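Local coordinates for exopolyphosphatase (Cytophaga hutchinsonii, PDB 3MDQ), which probably hydrolyses inorganic polyphosphate, releasing orthophosphate from the chain ends, as expected of an exopolyphosphatase of the Ppx/GppA family, at residues V38-K42 / A54-A58; I45-I50 / A84-N90; A115-F119 / E152-K156; M128-L134 / I146-K150. All blocks are in the same frame, centred on the assembly; numbering follows the deposited sequence.

Contacts 1 and 2 touch each other, as do contacts 3 and 4; contact 1 lies across the chain's centre from both of the latter, its centre about 35 Å from that of contact 4. The loop between strand 27-37 and helix 52-71 supplies a segment to both contact 1 and contact 2, where it is held chiefly by side chains that bond to backbone groups: an arginine in the buried contact 1, an asparagine in the partly buried contact 2. Contacts 3 and 4, also partly buried, serve one sheet. Contact 4 pairs two of its strands through their backbones, and contact 3 lays helix 111-125 against its outermost strand with apolar contacts and a salt bridge.

Contact 1. Residues V38-K42 / A54-A58; sequences VGLGK and AMDRA
R57 turns the edge of its guanidinium toward two successive carbonyls of the loop, those of V38 and G39. NE reaches V38 O at 2.7 Å with an N-H...O angle of 163°, and NH2 reaches G39 O at 3.0 Å. Both acceptors lie within 3° of the guanidinium plane, so together they fix the rotation of the group. The side chain bends at chi3 (-64°), which folds the guanidinium back along the helix until A54 CA stands 3.5 Å above one face, near the rim. G39 O has a second donor, K42 N, and the two approach from opposite faces of its carbonyl plane. Water 1 also lies in the guanidinium plane, accepting from R57 NH2 and donating to K42 O. The K42 side chain crosses that of R57 at about a right angle, touching NH2 with its CB and CD while its ammonium stays clear. On the apolar side, V38 CG1 rests on the helix backbone at A58 N, 3.7 Å away, and L40 CD1 meets A58 CB at 3.8 Å. F16 of strand 15-24 closes over V38, L40 and A58. The segments therefore join the exit of the third strand to the first helix of a beta-beta-beta-alpha-beta-alpha-beta-alpha domain, whose sheet order 3-2-1-4-5 is that of the actin-like ATPase fold.

Contact 2. Residues I45-I50 / A84-N90; sequences ITKGFI and AVRSGSN
N90 bonds to both the backbone N-H and the C=O of I50, as the edge of a neighbouring strand would. From CB, the first torsion sets CG between the backbone N and the carbonyl carbon (chi1 60°), a turn that brings the amide beside I50, with CG 3.7 Å from I50 N. OD1 accepts from I50 N at 2.9 Å, in the amide's carbonyl plane and on a lone pair, and also lies against F49 CA and CB. ND2 donates to I50 O at 2.9 Å along an almost straight bond (177°). With an alanine here, both polar backbone groups of I50 would probably be left without these mates, and the loop would be less firmly held. One residue back, S89 N binds G48 O at 2.8 Å. G88 has no side chain, and its CA lies 4.5 Å from I50 CG1; a CB there would press tightly on that atom. Water 2 bridges I45 O and S87 OG, whose hydroxyl is also bonded to R165 of helix 163-169. The loop thus sits between helices: I50 packs on M55 of helix 52-71, I45 lies on A84 of helix 83-87 and on Q164, and N90 immediately precedes helix 91-102.

Contact 3. Residues A115-F119 / E152-K156; sequences AELIF and EILWK
The F119 ring is approached obliquely by I153 CG1, 3.5 Å from CD2, and by E152 O, 3.8 Å from CE2. The carboxylate of E116, the other flat group, uses OE2 toward K156 and OE1 in a salt bridge with R113. Here helix 111-125 packs across strand 153-159, the outermost strand of the second sheet of this actin-like fold; the axes of the segments 115-119 and 153-156 approach to 9.8 Å, their N-to-C directions 135° apart. A classic beta bulge marks the strand: L154 and W155 both face I147 of strand 143-148. I153 and K156, one before the bulge pair and one after, turn toward the helix. The isoleucine side chain slides past F119 in the opposite direction, and its CD1 fits 3.9 Å from E116 CA and close to F119 CB. A glutamine replacing E116 would probably weaken the link to the strand, because the ammonium of K156 and the guanidinium of R113 would lose the negative charge they share. In K156, CG sits between the backbone N and the carbonyl carbon (chi1 76°), 3.9 Å from A115 CB, and the bend at chi2 (-63°) then carries the rest of the chain toward the E116 carboxylate. There NZ meets E116 OE2 at 3.0 Å, in a salt bridge whose hydrogen bond is weak.

Contact 4. Residues M128-L134 / I146-K150; sequences MEDHISL and IIGNK
S133 N donates to G148 O at 2.8 Å, and G148 N returns the bond to S133 O at 2.9 Å. This reciprocal pair identifies S133 and G148 as an antiparallel hydrogen-bonded pair; L134 and I147 follow as a non-hydrogen-bonded pair, with CA atoms 4.5 Å apart. S133 O also receives a CA-H...O contact from I147, which adds to the hold on that carbonyl. Beyond the paired strands, the 128-134 segment folds into a type II' beta turn from M128 to H131, closed by H131 N on M128 O. E129, at the second position of the turn, has a positive phi (54°), and its carbonyl accepts from K150 N at 3.1 Å, nearly along the C=O axis. K150 CB and CG lie against the same oxygen, and N149 CB touches it from the preceding residue. The hydroxyl of S133 stays within its own segment: OG donates to H131 O from above the carbonyl plane, a bond that ties the end of the turn to the start of the strand. N149 CB packs on H131 O as well, while the OD1 of its amide is taken by N151 N. I147 spreads its branches to meet two apolar partners: CG2, anti to the backbone N, meets I132 CG2 at 3.6 Å, while CG1, anti to the carbonyl carbon (chi1 -63°), meets L134 CD1 at 3.7 Å. Helix 193-202 covers L134 and I147. On the other face, I146 and M128 pack on F119 of helix 111-125, and the hairpin lies between strands 206-210 and 153-159 of the sheet.

Contact 1. Residues V38-K42 / A54-A58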
loop_
_atom_site.group_PDB
_atom_site.type_symbol
_atom_site.label_atom_id
_atom_site.label_comp_id
_atom_site.label_asym_id
_atom_site.label_seq_id
_atom_site.Cartn_x
_atom_site.Cartn_y
_atom_site.Cartn_z
ATOM N N VAL A 38 12.951 0.456 3.171
ATOM C CA VAL A 38 13.380 0.647 4.535
ATOM C C VAL A 38 13.232 -0.618 5.360
ATOM O O VAL A 38 14.064 -0.893 6.220
ATOM C CB VAL A 38 12.572 1.799 5.208
ATOM C CG1 VAL A 38 12.820 1.856 6.727
ATOM C CG2 VAL A 38 12.970 3.155 4.548
ATOM N N GLY A 39 12.190 -1.409 5.146
ATOM C CA GLY A 39 12.048 -2.612 5.947
ATOM C C GLY A 39 11.887 -2.327 7.413
ATOM O O GLY A 39 12.551 -2.927 8.232
ATOM N N LEU A 40 10.945 -1.457 7.732
ATOM C CA LEU A 40 10.644 -1.075 9.103
ATOM C C LEU A 40 10.130 -2.273 9.894
ATOM O O LEU A 40 10.260 -2.353 11.122
ATOM C CB LEU A 40 9.640 0.098 9.088
ATOM C CG LEU A 40 9.637 1.045 10.240
ATOM C CD1 LEU A 40 11.043 1.623 10.530
ATOM C CD2 LEU A 40 8.568 2.103 9.955
ATOM N N GLY A 41 9.490 -3.210 9.208
ATOM C CA GLY A 41 8.884 -4.362 9.893
ATOM C C GLY A 41 9.849 -5.520 10.114
ATOM O O GLY A 41 9.660 -6.358 11.004
ATOM N N LYS A 42 10.921 -5.537 9.332
ATOM C CA LYS A 42 11.867 -6.642 9.323
ATOM C C LYS A 42 12.456 -6.872 10.700
ATOM O O LYS A 42 12.965 -5.946 11.339
ATOM C CB LYS A 42 12.964 -6.389 8.279
ATOM C CG LYS A 42 14.020 -7.498 8.214
ATOM C CD LYS A 42 15.167 -7.143 7.252
ATOM C CE LYS A 42 14.800 -7.339 5.814
ATOM N NZ LYS A 42 15.871 -6.804 4.919
ATOM N N ALA A 54 16.389 -1.346 11.777
ATOM C CA ALA A 54 15.271 -0.791 11.025
ATOM C C ALA A 54 15.146 0.706 11.309
ATOM O O ALA A 54 14.921 1.474 10.386
ATOM C CB ALA A 54 13.955 -1.545 11.351
HETATM N N MSE A 55 15.307 1.126 12.571
HETATM C CA MSE A 55 15.254 2.558 12.895
HETATM C C MSE A 55 16.364 3.307 12.190
HETATM O O MSE A 55 16.140 4.419 11.696
HETATM C CB MSE A 55 15.286 2.815 14.414
HETATM C CG MSE A 55 14.041 2.321 15.074
HETATM SE SE MSE A 55 13.755 2.960 16.892
HETATM C CE MSE A 55 14.904 1.636 17.796
ATOM N N ASP A 56 17.560 2.715 12.138
ATOM C CA ASP A 56 18.681 3.343 11.444
ATOM C C ASP A 56 18.435 3.476 9.932
ATOM O O ASP A 56 18.751 4.510 9.329
ATOM C CB ASP A 56 19.972 2.571 11.723
ATOM C CG ASP A 56 20.505 2.843 13.103
ATOM O OD1 ASP A 56 20.000 3.786 13.761
ATOM O OD2 ASP A 56 21.401 2.103 13.549
ATOM N N ARG A 57 17.846 2.454 9.314
ATOM C CA ARG A 57 17.457 2.553 7.897
ATOM C C ARG A 57 16.418 3.661 7.697
ATOM O O ARG A 57 16.487 4.426 6.730
ATOM C CB ARG A 57 16.936 1.219 7.329
ATOM C CG ARG A 57 17.984 0.132 7.226
ATOM C CD ARG A 57 17.450 -1.119 6.535
ATOM N NE ARG A 57 16.378 -1.819 7.224
ATOM C CZ ARG A 57 16.531 -2.797 8.108
ATOM N NH1 ARG A 57 17.740 -3.235 8.472
ATOM N NH2 ARG A 57 15.459 -3.393 8.610
ATOM N N ALA A 58 15.432 3.710 8.580
ATOM C CA ALA A 58 14.391 4.742 8.505
ATOM C C ALA A 58 14.991 6.166 8.565
ATOM O O ALA A 58 14.632 7.029 7.761
ATOM C CB ALA A 58 13.291 4.561 9.622
HETATM O O HOH W 1 15.555 -5.117 11.056
#

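Contact 2. Residues I45-I50 / A84-N90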
loop_
_atom_site.group_PDB
_atom_site.type_symbol
_atom_site.label_atom_id
_atom_site.label_comp_id
_atom_site.label_asym_id
_atom_site.label_seq_id
_atom_site.Cartn_x
_atom_site.Cartn_y
_atom_site.Cartn_z
ATOM N N ILE A 45 8.179 -6.725 13.503
ATOM C CA ILE A 45 6.787 -6.383 13.478
ATOM C C ILE A 45 5.891 -7.375 14.181
ATOM O O ILE A 45 4.993 -6.930 14.895
ATOM C CB ILE A 45 6.307 -6.029 12.057
ATOM C CG1 ILE A 45 4.965 -5.278 12.133
ATOM C CG2 ILE A 45 6.355 -7.252 11.104
ATOM C CD1 ILE A 45 4.535 -4.628 10.795
ATOM N N THR A 46 6.098 -8.686 13.989
ATOM C CA THR A 46 5.176 -9.649 14.618
ATOM C C THR A 46 5.440 -9.809 16.113
ATOM O O THR A 46 4.630 -10.425 16.806
ATOM C CB THR A 46 5.208 -11.048 13.947
ATOM O OG1 THR A 46 6.500 -11.603 14.081
ATOM C CG2 THR A 46 4.851 -10.921 12.467
ATOM N N LYS A 47 6.526 -9.202 16.610
ATOM C CA LYS A 47 6.854 -9.256 18.024
ATOM C C LYS A 47 6.591 -7.916 18.683
ATOM O O LYS A 47 6.808 -7.773 19.880
ATOM C CB LYS A 47 8.311 -9.688 18.231
ATOM C CG LYS A 47 8.634 -11.120 17.752
ATOM C CD LYS A 47 7.792 -12.147 18.491
ATOM C CE LYS A 47 8.096 -13.594 18.058
ATOM N NZ LYS A 47 7.277 -14.528 18.893
ATOM N N GLY A 48 6.081 -6.960 17.918
ATOM C CA GLY A 48 5.602 -5.709 18.496
ATOM C C GLY A 48 6.641 -4.636 18.727
ATOM O O GLY A 48 6.429 -3.785 19.561
ATOM N N PHE A 49 7.777 -4.680 18.012
ATOM C CA PHE A 49 8.804 -3.615 18.121
ATOM C C PHE A 49 9.481 -3.324 16.797
ATOM O O PHE A 49 9.342 -4.079 15.821
ATOM C CB PHE A 49 9.821 -3.925 19.229
ATOM C CG PHE A 49 10.637 -5.158 18.976
ATOM C CD1 PHE A 49 11.736 -5.121 18.162
ATOM C CD2 PHE A 49 10.249 -6.342 19.505
ATOM C CE1 PHE A 49 12.479 -6.256 17.881
ATOM C CE2 PHE A 49 10.978 -7.495 19.243
ATOM C CZ PHE A 49 12.102 -7.440 18.449
ATOM N N ILE A 50 10.239 -2.212 16.765
ATOM C CA ILE A 50 11.031 -1.845 15.629
ATOM C C ILE A 50 12.522 -2.055 16.023
ATOM O O ILE A 50 12.966 -1.544 17.052
ATOM C CB ILE A 50 10.767 -0.387 15.224
ATOM C CG1 ILE A 50 9.293 -0.134 14.979
ATOM C CG2 ILE A 50 11.569 -0.026 13.948
ATOM C CD1 ILE A 50 9.000 1.447 14.837
ATOM N N ALA A 84 3.535 -0.339 10.890
ATOM C CA ALA A 84 4.727 -0.675 11.664
ATOM C C ALA A 84 4.998 0.375 12.757
ATOM O O ALA A 84 5.460 0.056 13.841
ATOM C CB ALA A 84 5.955 -0.824 10.779
ATOM N N VAL A 85 4.690 1.625 12.475
ATOM C CA VAL A 85 4.907 2.699 13.450
ATOM C C VAL A 85 3.885 2.597 14.574
ATOM O O VAL A 85 4.232 2.501 15.775
ATOM C CB VAL A 85 4.853 4.070 12.785
ATOM C CG1 VAL A 85 4.959 5.198 13.829
ATOM C CG2 VAL A 85 5.957 4.239 11.710
ATOM N N ARG A 86 2.605 2.514 14.256
ATOM C CA ARG A 86 1.608 2.469 15.322
ATOM C C ARG A 86 1.667 1.176 16.179
ATOM O O ARG A 86 1.294 1.210 17.355
ATOM C CB ARG A 86 0.189 2.717 14.783
ATOM C CG ARG A 86 -0.372 1.656 13.953
ATOM C CD ARG A 86 -1.766 2.058 13.375
ATOM N NE ARG A 86 -2.122 1.099 12.357
ATOM C CZ ARG A 86 -2.269 1.339 11.059
ATOM N NH1 ARG A 86 -2.190 2.551 10.565
ATOM N NH2 ARG A 86 -2.511 0.324 10.236
ATOM N N SER A 87 2.143 0.087 15.572
ATOM C CA SER A 87 2.209 -1.214 16.174
ATOM C C SER A 87 3.391 -1.371 17.133
ATOM O O SER A 87 3.329 -2.155 18.084
ATOM C CB SER A 87 2.352 -2.250 15.044
ATOM O OG SER A 87 2.181 -3.548 15.542
ATOM N N GLY A 88 4.473 -0.641 16.865
ATOM C CA GLY A 88 5.733 -0.800 17.580
ATOM C C GLY A 88 5.728 -0.192 18.953
ATOM O O GLY A 88 5.350 0.994 19.153
ATOM N N SER A 89 6.081 -1.019 19.942
ATOM C CA SER A 89 6.065 -0.548 21.327
ATOM C C SER A 89 7.028 0.598 21.540
ATOM O O SER A 89 6.772 1.466 22.381
ATOM C CB SER A 89 6.409 -1.671 22.300
ATOM O OG SER A 89 7.713 -2.150 22.011
ATOM N N ASN A 90 8.077 0.642 20.732
ATOM C CA ASN A 90 9.090 1.671 20.815
ATOM C C ASN A 90 8.954 2.737 19.728
ATOM O O ASN A 90 9.896 3.433 19.428
ATOM C CB ASN A 90 10.490 1.063 20.791
ATOM C CG ASN A 90 10.813 0.246 19.511
ATOM O OD1 ASN A 90 9.926 -0.212 18.813
ATOM N ND2 ASN A 90 12.095 0.036 19.259
HETATM O O HOH W 2 4.684 -4.368 15.777
HETATM O O HOH W 3 3.930 -3.825 20.901
#

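Contact 3. Residues A115-F119 / E152-K156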
loop_
_atom_site.group_PDB
_atom_site.type_symbol
_atom_site.label_atom_id
_atom_site.label_comp_id
_atom_site.label_asym_id
_atom_site.label_seq_id
_atom_site.Cartn_x
_atom_site.Cartn_y
_atom_site.Cartn_z
ATOM N N ALA A 115 -7.275 3.969 5.966
ATOM C CA ALA A 115 -8.196 3.501 4.946
ATOM C C ALA A 115 -8.950 4.660 4.276
ATOM O O ALA A 115 -9.094 4.714 3.037
ATOM C CB ALA A 115 -9.173 2.489 5.552
ATOM N N GLU A 116 -9.440 5.585 5.081
ATOM C CA GLU A 116 -10.156 6.759 4.542
ATOM C C GLU A 116 -9.276 7.551 3.590
ATOM O O GLU A 116 -9.715 8.019 2.520
ATOM C CB GLU A 116 -10.673 7.636 5.675
ATOM C CG GLU A 116 -11.725 6.957 6.497
ATOM C CD GLU A 116 -12.012 7.666 7.795
ATOM O OE1 GLU A 116 -11.329 8.639 8.165
ATOM O OE2 GLU A 116 -12.921 7.183 8.493
ATOM N N LEU A 117 -8.032 7.791 4.005
ATOM C CA LEU A 117 -7.135 8.613 3.216
ATOM C C LEU A 117 -6.754 7.892 1.932
ATOM O O LEU A 117 -6.729 8.503 0.864
ATOM C CB LEU A 117 -5.900 8.991 4.036
ATOM C CG LEU A 117 -6.124 9.902 5.214
ATOM C CD1 LEU A 117 -4.890 9.867 6.127
ATOM C CD2 LEU A 117 -6.414 11.352 4.739
ATOM N N ILE A 118 -6.470 6.599 2.013
ATOM C CA ILE A 118 -6.212 5.805 0.808
ATOM C C ILE A 118 -7.379 5.967 -0.177
ATOM O O ILE A 118 -7.166 6.203 -1.382
ATOM C CB ILE A 118 -5.993 4.331 1.125
ATOM C CG1 ILE A 118 -4.636 4.171 1.831
ATOM C CG2 ILE A 118 -6.083 3.479 -0.159
ATOM C CD1 ILE A 118 -4.481 2.856 2.598
ATOM N N PHE A 119 -8.600 5.820 0.318
ATOM C CA PHE A 119 -9.760 5.895 -0.592
ATOM C C PHE A 119 -9.909 7.267 -1.243
ATOM O O PHE A 119 -10.327 7.353 -2.416
ATOM C CB PHE A 119 -11.064 5.469 0.079
ATOM C CG PHE A 119 -12.137 5.034 -0.880
ATOM C CD1 PHE A 119 -12.018 3.851 -1.601
ATOM C CD2 PHE A 119 -13.254 5.805 -1.065
ATOM C CE1 PHE A 119 -13.014 3.425 -2.459
ATOM C CE2 PHE A 119 -14.288 5.358 -1.917
ATOM C CZ PHE A 119 -14.157 4.209 -2.593
ATOM N N GLU A 152 -18.717 8.724 -1.548
ATOM C CA GLU A 152 -19.020 8.223 -0.225
ATOM C C GLU A 152 -18.133 7.034 0.104
ATOM O O GLU A 152 -17.823 6.230 -0.775
ATOM C CB GLU A 152 -20.446 7.661 -0.154
ATOM C CG GLU A 152 -21.625 8.546 0.125
ATOM C CD GLU A 152 -22.897 7.656 0.282
ATOM O OE1 GLU A 152 -23.421 7.177 -0.746
ATOM O OE2 GLU A 152 -23.271 7.379 1.429
ATOM N N ILE A 153 -17.825 6.901 1.390
ATOM C CA ILE A 153 -17.346 5.652 1.972
ATOM C C ILE A 153 -18.493 5.043 2.753
ATOM O O ILE A 153 -19.019 5.635 3.712
ATOM C CB ILE A 153 -16.115 5.863 2.869
ATOM C CG1 ILE A 153 -14.928 6.317 1.999
ATOM C CG2 ILE A 153 -15.861 4.582 3.686
ATOM C CD1 ILE A 153 -13.695 6.752 2.801
ATOM N N LEU A 154 -18.877 3.839 2.350
ATOM C CA LEU A 154 -19.920 3.078 2.998
ATOM C C LEU A 154 -19.437 2.257 4.176
ATOM O O LEU A 154 -20.144 2.090 5.174
ATOM C CB LEU A 154 -20.586 2.183 1.949
ATOM C CG LEU A 154 -21.233 2.939 0.771
ATOM C CD1 LEU A 154 -21.695 1.982 -0.370
ATOM C CD2 LEU A 154 -22.433 3.783 1.258
ATOM N N TRP A 155 -18.207 1.747 4.071
ATOM C CA TRP A 155 -17.628 0.907 5.089
ATOM C C TRP A 155 -16.110 0.908 4.868
ATOM O O TRP A 155 -15.634 0.950 3.720
ATOM C CB TRP A 155 -18.159 -0.529 5.005
ATOM C CG TRP A 155 -17.511 -1.524 5.891
ATOM C CD1 TRP A 155 -17.878 -1.868 7.169
ATOM C CD2 TRP A 155 -16.388 -2.346 5.560
ATOM N NE1 TRP A 155 -17.048 -2.873 7.631
ATOM C CE2 TRP A 155 -16.138 -3.188 6.667
ATOM C CE3 TRP A 155 -15.598 -2.477 4.414
ATOM C CZ2 TRP A 155 -15.081 -4.111 6.679
ATOM C CZ3 TRP A 155 -14.581 -3.405 4.412
ATOM C CH2 TRP A 155 -14.338 -4.212 5.543
ATOM N N LYS A 156 -15.361 0.823 5.948
ATOM C CA LYS A 156 -13.905 0.599 5.808
ATOM C C LYS A 156 -13.364 -0.108 7.019
ATOM O O LYS A 156 -13.894 0.026 8.128
ATOM C CB LYS A 156 -13.125 1.885 5.582
ATOM C CG LYS A 156 -12.881 2.809 6.775
ATOM C CD LYS A 156 -14.113 3.370 7.369
ATOM C CE LYS A 156 -13.785 4.246 8.577
ATOM N NZ LYS A 156 -14.946 5.096 9.021
#

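Contact 4. Residues M128-L134 / I146-K150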
loop_
_atom_site.group_PDB
_atom_site.type_symbol
_atom_site.label_atom_id
_atom_site.label_comp_id
_atom_site.label_asym_id
_atom_site.label_seq_id
_atom_site.Cartn_x
_atom_site.Cartn_y
_atom_site.Cartn_z
HETATM N N MSE A 128 -15.230 6.293 -10.328
HETATM C CA MSE A 128 -16.079 5.153 -10.008
HETATM C C MSE A 128 -17.535 5.402 -10.295
HETATM O O MSE A 128 -18.347 4.456 -10.264
HETATM C CB MSE A 128 -15.915 4.783 -8.523
HETATM C CG MSE A 128 -14.552 4.184 -8.218
HETATM SE SE MSE A 128 -14.339 3.906 -6.317
HETATM C CE MSE A 128 -13.578 5.580 -5.908
ATOM N N GLU A 129 -17.899 6.658 -10.568
ATOM C CA GLU A 129 -19.314 7.025 -10.725
ATOM C C GLU A 129 -20.074 6.555 -9.465
ATOM O O GLU A 129 -19.540 6.629 -8.336
ATOM C CB GLU A 129 -19.898 6.416 -12.022
ATOM C CG GLU A 129 -19.112 6.648 -13.327
ATOM C CD GLU A 129 -19.922 6.239 -14.577
ATOM O OE1 GLU A 129 -20.921 6.942 -14.882
ATOM O OE2 GLU A 129 -19.569 5.228 -15.237
ATOM N N ASP A 130 -21.278 6.018 -9.633
ATOM C CA ASP A 130 -22.005 5.461 -8.505
ATOM C C ASP A 130 -21.758 3.952 -8.346
ATOM O O ASP A 130 -22.503 3.278 -7.639
ATOM C CB ASP A 130 -23.517 5.759 -8.637
ATOM C CG ASP A 130 -24.124 5.178 -9.877
ATOM O OD1 ASP A 130 -23.397 4.677 -10.786
ATOM O OD2 ASP A 130 -25.376 5.259 -9.968
ATOM N N HIS A 131 -20.743 3.403 -9.005
ATOM C CA HIS A 131 -20.498 1.973 -8.916
ATOM C C HIS A 131 -19.913 1.628 -7.549
ATOM O O HIS A 131 -18.858 2.161 -7.182
ATOM C CB HIS A 131 -19.527 1.484 -10.016
ATOM C CG HIS A 131 -20.005 1.768 -11.405
ATOM N ND1 HIS A 131 -19.181 1.699 -12.509
ATOM C CD2 HIS A 131 -21.220 2.167 -11.864
ATOM C CE1 HIS A 131 -19.877 2.003 -13.596
ATOM N NE2 HIS A 131 -21.116 2.302 -13.232
ATOM N N ILE A 132 -20.592 0.754 -6.815
ATOM C CA ILE A 132 -20.137 0.365 -5.453
ATOM C C ILE A 132 -18.895 -0.506 -5.625
ATOM O O ILE A 132 -18.931 -1.559 -6.277
ATOM C CB ILE A 132 -21.225 -0.395 -4.696
ATOM C CG1 ILE A 132 -22.521 0.406 -4.601
ATOM C CG2 ILE A 132 -20.753 -0.773 -3.285
ATOM C CD1 ILE A 132 -22.355 1.723 -4.054
ATOM N N SER A 133 -17.791 -0.036 -5.077
ATOM C CA SER A 133 -16.500 -0.618 -5.354
ATOM C C SER A 133 -15.826 -1.018 -4.046
ATOM O O SER A 133 -15.944 -0.315 -3.038
ATOM C CB SER A 133 -15.623 0.401 -6.087
ATOM O OG SER A 133 -16.342 0.897 -7.252
ATOM N N LEU A 134 -15.068 -2.122 -4.098
ATOM C CA LEU A 134 -14.217 -2.519 -2.990
ATOM C C LEU A 134 -12.795 -2.178 -3.389
ATOM O O LEU A 134 -12.268 -2.694 -4.409
ATOM C CB LEU A 134 -14.368 -4.011 -2.686
ATOM C CG LEU A 134 -13.407 -4.584 -1.646
ATOM C CD1 LEU A 134 -13.614 -3.954 -0.249
ATOM C CD2 LEU A 134 -13.513 -6.147 -1.589
ATOM N N ILE A 146 -11.887 -0.788 1.687
ATOM C CA ILE A 146 -12.874 0.273 1.696
ATOM C C ILE A 146 -13.974 -0.023 0.670
ATOM O O ILE A 146 -13.650 -0.376 -0.487
ATOM C CB ILE A 146 -12.270 1.657 1.354
ATOM C CG1 ILE A 146 -10.997 1.958 2.153
ATOM C CG2 ILE A 146 -13.330 2.772 1.540
ATOM C CD1 ILE A 146 -9.730 1.637 1.420
ATOM N N ILE A 147 -15.250 0.101 1.063
ATOM C CA ILE A 147 -16.353 -0.019 0.139
ATOM C C ILE A 147 -16.949 1.358 -0.061
ATOM O O ILE A 147 -17.282 1.993 0.908
ATOM C CB ILE A 147 -17.404 -1.016 0.599
ATOM C CG1 ILE A 147 -16.824 -2.425 0.689
ATOM C CG2 ILE A 147 -18.651 -0.985 -0.318
ATOM C CD1 ILE A 147 -17.727 -3.474 1.317
ATOM N N GLY A 148 -17.012 1.817 -1.307
ATOM C CA GLY A 148 -17.548 3.136 -1.586
ATOM C C GLY A 148 -17.680 3.423 -3.050
ATOM O O GLY A 148 -17.647 2.523 -3.899
ATOM N N ASN A 149 -17.836 4.712 -3.364
ATOM C CA ASN A 149 -17.992 5.177 -4.756
ATOM C C ASN A 149 -17.392 6.545 -4.878
ATOM O O ASN A 149 -16.575 6.899 -4.066
ATOM C CB ASN A 149 -19.471 5.121 -5.173
ATOM C CG ASN A 149 -20.361 5.976 -4.281
ATOM O OD1 ASN A 149 -19.934 6.964 -3.703
ATOM N ND2 ASN A 149 -21.632 5.601 -4.198
ATOM N N LYS A 150 -17.756 7.320 -5.906
ATOM C CA LYS A 150 -17.084 8.571 -6.163
ATOM C C LYS A 150 -17.263 9.593 -5.063
ATOM O O LYS A 150 -16.438 10.516 -4.939
ATOM C CB LYS A 150 -17.538 9.203 -7.497
ATOM C CG LYS A 150 -18.942 9.764 -7.516
ATOM C CD LYS A 150 -19.174 10.488 -8.858
ATOM C CE LYS A 150 -20.547 11.138 -8.930
ATOM N NZ LYS A 150 -20.756 11.751 -10.277
#